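Local coordinates for inorganic pyrophosphatase (Helicobacter pylori, PDB 1YGZ), which probably hydrolyses inorganic pyrophosphate to two phosphate ions with the help of magnesium, working as a homohexamer, at residues A[46-51]-A[133-138]; A[119-124]-A[155-160]. All coordinates share one frame; numbering follows the deposited sequence.

Contact 1: residues A[46-51]-A[133-138]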
ATOM      1  N   GLY A  46       0.171  -2.964  19.640  1.00  0.00           N
ATOM      2  CA  GLY A  46       1.559  -3.391  19.626  1.00  1.90           C
ATOM      3  C   GLY A  46       2.188  -3.452  21.002  1.00  8.44           C
ATOM      4  O   GLY A  46       1.531  -3.133  22.011  1.00  5.04           O
ATOM      5  N   ALA A  47       3.458  -3.873  21.032  1.00  8.88           N
ATOM      6  CA  ALA A  47       4.240  -3.997  22.265  1.00  0.00           C
ATOM      7  C   ALA A  47       4.943  -2.668  22.568  1.00  2.31           C
ATOM      8  O   ALA A  47       6.176  -2.600  22.669  1.00  0.00           O
ATOM      9  CB  ALA A  47       5.264  -5.123  22.119  1.00  0.00           C
ATOM     10  N   GLN A  48       4.139  -1.614  22.712  1.00  0.00           N
ATOM     11  CA  GLN A  48       4.668  -0.291  22.991  1.00  0.00           C
ATOM     12  C   GLN A  48       4.000   0.363  24.175  1.00  0.00           C
ATOM     13  O   GLN A  48       3.181  -0.240  24.852  1.00  0.00           O
ATOM     14  CB  GLN A  48       4.499   0.604  21.770  1.00  8.73           C
ATOM     15  CG  GLN A  48       5.179   0.080  20.512  1.00 14.56           C
ATOM     16  CD  GLN A  48       4.712   0.808  19.252  1.00 14.61           C
ATOM     17  OE1 GLN A  48       3.520   0.810  18.934  1.00  6.43           O
ATOM     18  NE2 GLN A  48       5.649   1.432  18.536  1.00  6.54           N
ATOM     19  N   ASN A  49       4.353   1.622  24.405  1.00  1.32           N
ATOM     20  CA  ASN A  49       3.821   2.390  25.527  1.00 12.00           C
ATOM     21  C   ASN A  49       4.254   3.827  25.353  1.00  5.90           C
ATOM     22  O   ASN A  49       5.382   4.077  24.935  1.00  0.00           O
ATOM     23  CB  ASN A  49       4.376   1.843  26.847  1.00 19.72           C
ATOM     24  CG  ASN A  49       5.879   1.615  26.802  1.00 24.50           C
ATOM     25  OD1 ASN A  49       6.370   0.708  26.113  1.00 19.11           O
ATOM     26  ND2 ASN A  49       6.621   2.446  27.532  1.00 35.21           N
ATOM     27  N   TYR A  50       3.356   4.760  25.674  1.00  2.78           N
ATOM     28  CA  TYR A  50       3.628   6.190  25.544  1.00  2.24           C
ATOM     29  C   TYR A  50       4.956   6.653  26.140  1.00  8.01           C
ATOM     30  O   TYR A  50       5.310   6.275  27.251  1.00 14.69           O
ATOM     31  CB  TYR A  50       2.494   6.991  26.160  1.00  1.76           C
ATOM     32  CG  TYR A  50       1.247   6.947  25.312  1.00  9.80           C
ATOM     33  CD1 TYR A  50       0.411   5.839  25.327  1.00  0.00           C
ATOM     34  CD2 TYR A  50       0.937   7.998  24.447  1.00  9.05           C
ATOM     35  CE1 TYR A  50      -0.701   5.778  24.506  1.00  1.76           C
ATOM     36  CE2 TYR A  50      -0.162   7.944  23.616  1.00  4.28           C
ATOM     37  CZ  TYR A  50      -0.981   6.832  23.648  1.00  3.43           C
ATOM     38  OH  TYR A  50      -2.073   6.773  22.810  1.00  8.93           O
ATOM     39  N   PRO A  51       5.707   7.480  25.398  1.00 11.19           N
ATOM     40  CA  PRO A  51       7.008   8.021  25.804  1.00 12.73           C
ATOM     41  C   PRO A  51       6.926   9.167  26.809  1.00 11.48           C
ATOM     42  O   PRO A  51       7.945   9.608  27.345  1.00 18.55           O
ATOM     43  CB  PRO A  51       7.628   8.468  24.479  1.00 20.00           C
ATOM     44  CG  PRO A  51       6.825   7.704  23.414  1.00 16.08           C
ATOM     45  CD  PRO A  51       5.456   7.757  23.973  1.00 15.32           C
ATOM     46  N   ILE A 133      10.114   9.649  20.473  1.00  5.98           N
ATOM     47  CA  ILE A 133       8.762  10.190  20.385  1.00 12.85           C
ATOM     48  C   ILE A 133       8.255  10.160  18.945  1.00  4.49           C
ATOM     49  O   ILE A 133       7.134   9.706  18.680  1.00  0.00           O
ATOM     50  CB  ILE A 133       8.700  11.634  20.900  1.00 16.47           C
ATOM     51  CG1 ILE A 133       9.162  11.674  22.357  1.00  7.82           C
ATOM     52  CG2 ILE A 133       7.268  12.168  20.783  1.00 14.40           C
ATOM     53  CD1 ILE A 133       9.505  13.045  22.833  1.00 14.83           C
ATOM     54  N   LYS A 134       9.087  10.632  18.020  1.00  0.00           N
ATOM     55  CA  LYS A 134       8.700  10.650  16.616  1.00  5.31           C
ATOM     56  C   LYS A 134       8.398   9.230  16.140  1.00  5.33           C
ATOM     57  O   LYS A 134       7.310   8.960  15.643  1.00  2.41           O
ATOM     58  CB  LYS A 134       9.810  11.279  15.774  1.00  3.13           C
ATOM     59  CG  LYS A 134       9.447  11.544  14.322  1.00  6.81           C
ATOM     60  CD  LYS A 134      10.620  12.236  13.601  1.00 23.42           C
ATOM     61  CE  LYS A 134      10.288  12.654  12.155  1.00 25.94           C
ATOM     62  NZ  LYS A 134       9.224  13.709  12.082  1.00 24.57           N
ATOM     63  N   HIS A 135       9.358   8.324  16.318  1.00  8.80           N
ATOM     64  CA  HIS A 135       9.198   6.937  15.897  1.00 14.98           C
ATOM     65  C   HIS A 135       7.940   6.318  16.499  1.00 13.25           C
ATOM     66  O   HIS A 135       7.187   5.600  15.828  1.00  7.47           O
ATOM     67  CB  HIS A 135      10.423   6.118  16.301  1.00 15.49           C
ATOM     68  CG  HIS A 135      10.212   4.637  16.226  1.00 20.53           C
ATOM     69  ND1 HIS A 135       9.482   3.940  17.166  1.00 22.71           N
ATOM     70  CD2 HIS A 135      10.631   3.722  15.321  1.00 23.38           C
ATOM     71  CE1 HIS A 135       9.464   2.658  16.843  1.00 17.46           C
ATOM     72  NE2 HIS A 135      10.154   2.499  15.729  1.00 19.15           N
ATOM     73  N   PHE A 136       7.722   6.593  17.773  1.00  8.52           N
ATOM     74  CA  PHE A 136       6.554   6.071  18.457  1.00  7.61           C
ATOM     75  C   PHE A 136       5.321   6.388  17.641  1.00  5.94           C
ATOM     76  O   PHE A 136       4.658   5.488  17.106  1.00  1.37           O
ATOM     77  CB  PHE A 136       6.408   6.725  19.829  1.00  4.98           C
ATOM     78  CG  PHE A 136       5.129   6.366  20.539  1.00 11.06           C
ATOM     79  CD1 PHE A 136       4.990   5.130  21.177  1.00 15.14           C
ATOM     80  CD2 PHE A 136       4.061   7.261  20.569  1.00  8.73           C
ATOM     81  CE1 PHE A 136       3.813   4.787  21.837  1.00 12.94           C
ATOM     82  CE2 PHE A 136       2.872   6.932  21.226  1.00 18.55           C
ATOM     83  CZ  PHE A 136       2.748   5.687  21.863  1.00 18.90           C
ATOM     84  N   PHE A 137       5.024   7.679  17.560  1.00  0.00           N
ATOM     85  CA  PHE A 137       3.854   8.143  16.855  1.00  0.00           C
ATOM     86  C   PHE A 137       3.725   7.597  15.456  1.00  0.00           C
ATOM     87  O   PHE A 137       2.625   7.327  14.999  1.00  0.00           O
ATOM     88  CB  PHE A 137       3.819   9.673  16.844  1.00  4.75           C
ATOM     89  CG  PHE A 137       3.304  10.248  18.118  1.00 11.92           C
ATOM     90  CD1 PHE A 137       4.158  10.468  19.186  1.00  2.87           C
ATOM     91  CD2 PHE A 137       1.935  10.462  18.289  1.00 12.41           C
ATOM     92  CE1 PHE A 137       3.664  10.884  20.408  1.00 21.33           C
ATOM     93  CE2 PHE A 137       1.422  10.879  19.512  1.00 11.49           C
ATOM     94  CZ  PHE A 137       2.284  11.091  20.578  1.00 22.80           C
ATOM     95  N   GLU A 138       4.844   7.407  14.776  1.00  6.34           N
ATOM     96  CA  GLU A 138       4.779   6.891  13.421  1.00 18.06           C
ATOM     97  C   GLU A 138       4.798   5.366  13.334  1.00 16.26           C
ATOM     98  O   GLU A 138       5.086   4.802  12.279  1.00 24.77           O
ATOM     99  CB  GLU A 138       5.908   7.477  12.569  1.00 25.98           C
ATOM    100  CG  GLU A 138       7.311   7.036  12.947  1.00 25.22           C
ATOM    101  CD  GLU A 138       8.322   7.457  11.900  1.00 30.18           C
ATOM    102  OE1 GLU A 138       9.527   7.141  12.070  1.00 42.56           O
ATOM    103  OE2 GLU A 138       7.902   8.101  10.903  1.00 16.41           O
TER
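Ile-133 meets Pro-51 at the upstream end of this contact, its CG1 lying 4.1 Å from the proline CB; a branched aliphatic chain suits the spot, since on the helix it also touches Leu-71 and Leu-73. Two residues on, His-135 brings its imidazole obliquely near Gln-48 without bonding to it; the polar ends are held by others: NE2 of His-135 bonds to Asp-142 of the second subunit, and the Gln-48 amide nitrogen to Thr-139. Phe-136 carries most of the contact. With CG anti to its backbone N (chi1 173°), the ring leaves the helix 127-137 and enters the curve of the loop. Pro-51 lies over one face, its CD 3.6 Å from the ring centroid and 7° off the normal, a CH-pi contact that suits the compact, puckered ring of a proline. The far edge of Phe-136 then points at the face of Tyr-50 in an edge-to-face pair, with centroids 5.1 Å apart and planes at 55°. The Asn-49 O and the Gln-48 CB approach the same ring obliquely. Phe-137 turns a face toward the edge of Phe-136, whose CD2 lies over the rim of that ring. Lys-28 and Tyr-140, both predicted to bind substrate, lie near Tyr-50 and Gln-48 respectively. Buried at a subunit interface, this packing borders the probable active site of a family I pyrophosphatase, built on an OB-fold-type beta barrel.

Contact 2: residues A[119-124]-A[155-160]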
ATOM      1  N   VAL A 119      15.442  23.145  29.714  1.00 23.28           N
ATOM      2  CA  VAL A 119      14.892  22.948  28.382  1.00 26.91           C
ATOM      3  C   VAL A 119      13.936  24.098  28.092  1.00 29.50           C
ATOM      4  O   VAL A 119      12.749  24.011  28.404  1.00 26.86           O
ATOM      5  CB  VAL A 119      14.107  21.627  28.280  1.00 29.25           C
ATOM      6  CG1 VAL A 119      13.554  21.453  26.870  1.00 30.31           C
ATOM      7  CG2 VAL A 119      15.005  20.471  28.640  1.00 27.96           C
ATOM      8  N   LYS A 120      14.458  25.172  27.496  1.00 33.67           N
ATOM      9  CA  LYS A 120      13.651  26.351  27.168  1.00 26.87           C
ATOM     10  C   LYS A 120      12.939  26.252  25.822  1.00 24.53           C
ATOM     11  O   LYS A 120      11.908  26.897  25.607  1.00 22.14           O
ATOM     12  CB  LYS A 120      14.533  27.590  27.188  1.00 19.63           C
ATOM     13  CG  LYS A 120      15.342  27.689  28.449  1.00 15.17           C
ATOM     14  CD  LYS A 120      14.445  27.597  29.651  1.00 15.82           C
ATOM     15  CE  LYS A 120      15.243  27.664  30.930  1.00 17.31           C
ATOM     16  NZ  LYS A 120      14.359  27.410  32.108  1.00 20.41           N
ATOM     17  N   ASP A 121      13.498  25.452  24.918  1.00 19.77           N
ATOM     18  CA  ASP A 121      12.900  25.259  23.613  1.00 17.98           C
ATOM     19  C   ASP A 121      13.279  23.906  23.020  1.00 14.90           C
ATOM     20  O   ASP A 121      14.280  23.301  23.418  1.00 11.71           O
ATOM     21  CB  ASP A 121      13.297  26.382  22.668  1.00 14.64           C
ATOM     22  CG  ASP A 121      12.284  26.578  21.572  1.00 21.34           C
ATOM     23  OD1 ASP A 121      11.974  25.589  20.881  1.00 34.54           O
ATOM     24  OD2 ASP A 121      11.785  27.706  21.400  1.00 22.42           O
ATOM     25  N   ILE A 122      12.461  23.454  22.069  1.00  7.30           N
ATOM     26  CA  ILE A 122      12.612  22.163  21.402  1.00  7.57           C
ATOM     27  C   ILE A 122      14.025  21.666  21.168  1.00  0.00           C
ATOM     28  O   ILE A 122      14.283  20.475  21.282  1.00  0.00           O
ATOM     29  CB  ILE A 122      11.878  22.145  20.045  1.00  0.00           C
ATOM     30  CG1 ILE A 122      11.345  20.752  19.782  1.00  1.84           C
ATOM     31  CG2 ILE A 122      12.810  22.502  18.919  1.00  0.00           C
ATOM     32  CD1 ILE A 122      10.286  20.316  20.788  1.00  7.14           C
ATOM     33  N   ASP A 123      14.936  22.569  20.833  1.00  0.00           N
ATOM     34  CA  ASP A 123      16.314  22.165  20.565  1.00  1.07           C
ATOM     35  C   ASP A 123      17.000  21.648  21.818  1.00  0.00           C
ATOM     36  O   ASP A 123      18.027  21.015  21.720  1.00  0.00           O
ATOM     37  CB  ASP A 123      17.117  23.346  20.013  1.00  2.09           C
ATOM     38  CG  ASP A 123      17.324  24.438  21.051  1.00 18.96           C
ATOM     39  OD1 ASP A 123      16.305  24.874  21.647  1.00  1.01           O
ATOM     40  OD2 ASP A 123      18.494  24.852  21.270  1.00 21.16           O
ATOM     41  N   ASP A 124      16.425  21.922  22.984  1.00  0.00           N
ATOM     42  CA  ASP A 124      17.011  21.508  24.251  1.00  0.78           C
ATOM     43  C   ASP A 124      16.663  20.081  24.631  1.00  0.71           C
ATOM     44  O   ASP A 124      16.898  19.670  25.753  1.00  0.00           O
ATOM     45  CB  ASP A 124      16.566  22.435  25.377  1.00  8.69           C
ATOM     46  CG  ASP A 124      16.810  23.896  25.065  1.00 22.01           C
ATOM     47  OD1 ASP A 124      17.889  24.231  24.521  1.00 28.45           O
ATOM     48  OD2 ASP A 124      15.923  24.713  25.380  1.00 19.36           O
ATOM     49  N   GLU A 155       8.993  21.452  15.808  1.00 16.27           N
ATOM     50  CA  GLU A 155       9.166  22.883  15.595  1.00 17.93           C
ATOM     51  C   GLU A 155       9.421  23.593  16.935  1.00 14.67           C
ATOM     52  O   GLU A 155       9.196  23.036  18.004  1.00 18.39           O
ATOM     53  CB  GLU A 155       7.934  23.453  14.893  1.00 19.78           C
ATOM     54  CG  GLU A 155       7.592  22.659  13.639  1.00 16.62           C
ATOM     55  CD  GLU A 155       6.685  23.387  12.667  1.00 11.45           C
ATOM     56  OE1 GLU A 155       6.373  22.795  11.618  1.00 25.72           O
ATOM     57  OE2 GLU A 155       6.280  24.536  12.928  1.00  9.30           O
ATOM     58  N   ASN A 156       9.913  24.817  16.875  1.00 17.96           N
ATOM     59  CA  ASN A 156      10.215  25.574  18.085  1.00 21.42           C
ATOM     60  C   ASN A 156       8.971  26.043  18.837  1.00 18.76           C
ATOM     61  O   ASN A 156       7.837  25.914  18.361  1.00 21.92           O
ATOM     62  CB  ASN A 156      11.035  26.800  17.725  1.00 24.42           C
ATOM     63  CG  ASN A 156      10.309  27.696  16.737  1.00 29.54           C
ATOM     64  OD1 ASN A 156       9.150  28.068  16.950  1.00 21.38           O
ATOM     65  ND2 ASN A 156      10.978  28.035  15.646  1.00 36.89           N
ATOM     66  N   LYS A 157       9.214  26.613  20.013  1.00  9.11           N
ATOM     67  CA  LYS A 157       8.156  27.127  20.850  1.00  7.55           C
ATOM     68  C   LYS A 157       7.270  28.075  20.065  1.00  8.10           C
ATOM     69  O   LYS A 157       6.048  27.897  19.997  1.00  0.00           O
ATOM     70  CB  LYS A 157       8.743  27.869  22.042  1.00  4.15           C
ATOM     71  CG  LYS A 157       7.703  28.653  22.802  1.00  8.32           C
ATOM     72  CD  LYS A 157       8.206  29.088  24.153  1.00 21.03           C
ATOM     73  CE  LYS A 157       7.125  29.861  24.879  1.00 28.85           C
ATOM     74  NZ  LYS A 157       7.521  30.212  26.263  1.00 39.89           N
ATOM     75  N   GLU A 158       7.897  29.090  19.477  1.00 14.05           N
ATOM     76  CA  GLU A 158       7.179  30.092  18.684  1.00 20.25           C
ATOM     77  C   GLU A 158       6.120  29.426  17.812  1.00 14.64           C
ATOM     78  O   GLU A 158       4.929  29.765  17.882  1.00 12.16           O
ATOM     79  CB  GLU A 158       8.165  30.874  17.807  1.00 23.62           C
ATOM     80  CG  GLU A 158       7.590  32.156  17.214  1.00 39.66           C
ATOM     81  CD  GLU A 158       8.657  33.035  16.578  1.00 44.94           C
ATOM     82  OE1 GLU A 158       9.232  32.626  15.544  1.00 37.65           O
ATOM     83  OE2 GLU A 158       8.922  34.135  17.118  1.00 51.60           O
ATOM     84  N   SER A 159       6.563  28.471  17.003  1.00  1.75           N
ATOM     85  CA  SER A 159       5.650  27.758  16.140  1.00 11.30           C
ATOM     86  C   SER A 159       4.488  27.269  16.989  1.00 14.17           C
ATOM     87  O   SER A 159       3.329  27.613  16.726  1.00 11.40           O
ATOM     88  CB  SER A 159       6.352  26.565  15.500  1.00 18.83           C
ATOM     89  OG  SER A 159       5.424  25.758  14.799  1.00 34.24           O
ATOM     90  N   ALA A 160       4.818  26.497  18.028  1.00  8.52           N
ATOM     91  CA  ALA A 160       3.798  25.934  18.903  1.00 10.82           C
ATOM     92  C   ALA A 160       2.842  27.034  19.307  1.00  3.40           C
ATOM     93  O   ALA A 160       1.657  26.969  18.968  1.00  0.00           O
ATOM     94  CB  ALA A 160       4.423  25.272  20.134  1.00  8.57           C
TER
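Asp-121 lays its carboxylate over the start of helix 157-169, OD2 beside the CB of Lys-157 and both oxygens facing that residue's backbone N. The site is a capped helix N terminus: Asn-156 is the N-cap, and a loop aspartate from 119-124 reaches the first turn from outside. Lys-157 N gives a bifurcated hydrogen bond, 3.1 Å to each of Asp-121 OD1 and OD2. Both oxygens are met on the syn side, with the donor 23° out of the carboxylate plane. Asp-121 has CG anti to its own N (chi1 -155°), which turns the carboxylate across the gap to the helix. A short acidic chain suits the place, because the N terminus of a helix carries partial positive charge that probably steadies the carboxylate. The lysine ammonium does not join in: its extended chain runs off to a salt bridge with Asp-13.

Ile-122 packs beside this polar link, its CB 3.5 Å from the backbone O of Glu-155, at the end of strand 149-155, while its side chain also touches Ile-105 of strand 103-108. On the loop side, Asp-124 OD2 accepts from Asp-121 N, met on the anti side but well out of the carboxylate plane, and so helps hold the turn that presents Asp-121. Within the helix start, Asn-156 stands with CG between its backbone N and carbonyl carbon (chi1 59°), which brings OD1 back over the first turn. There Ser-159 N donates to Asn-156 OD1 at 2.6 Å, nearly straight at 173°.

From the N terminus, the chain first passes 46-51, in the loop between strands 37-43 and 53-56, and then runs through strands 69-72, 83-96 and 103-108 to 119-124, in the loop leading to helix 127-137. At 133-138, on that helix, contact 1 closes a loop with 81 residues between its ends. Contact 2 closes later, at 155-160, across 30 residues. Because 119-124 falls inside the first loop and 155-160 beyond it, the two closures cross rather than nest. Their centres lie 21 Å apart and they do not touch: contact 1 joins helix 127-137 to a loop at a subunit interface, contact 2 the approach to that helix to the C-terminal helix 157-169.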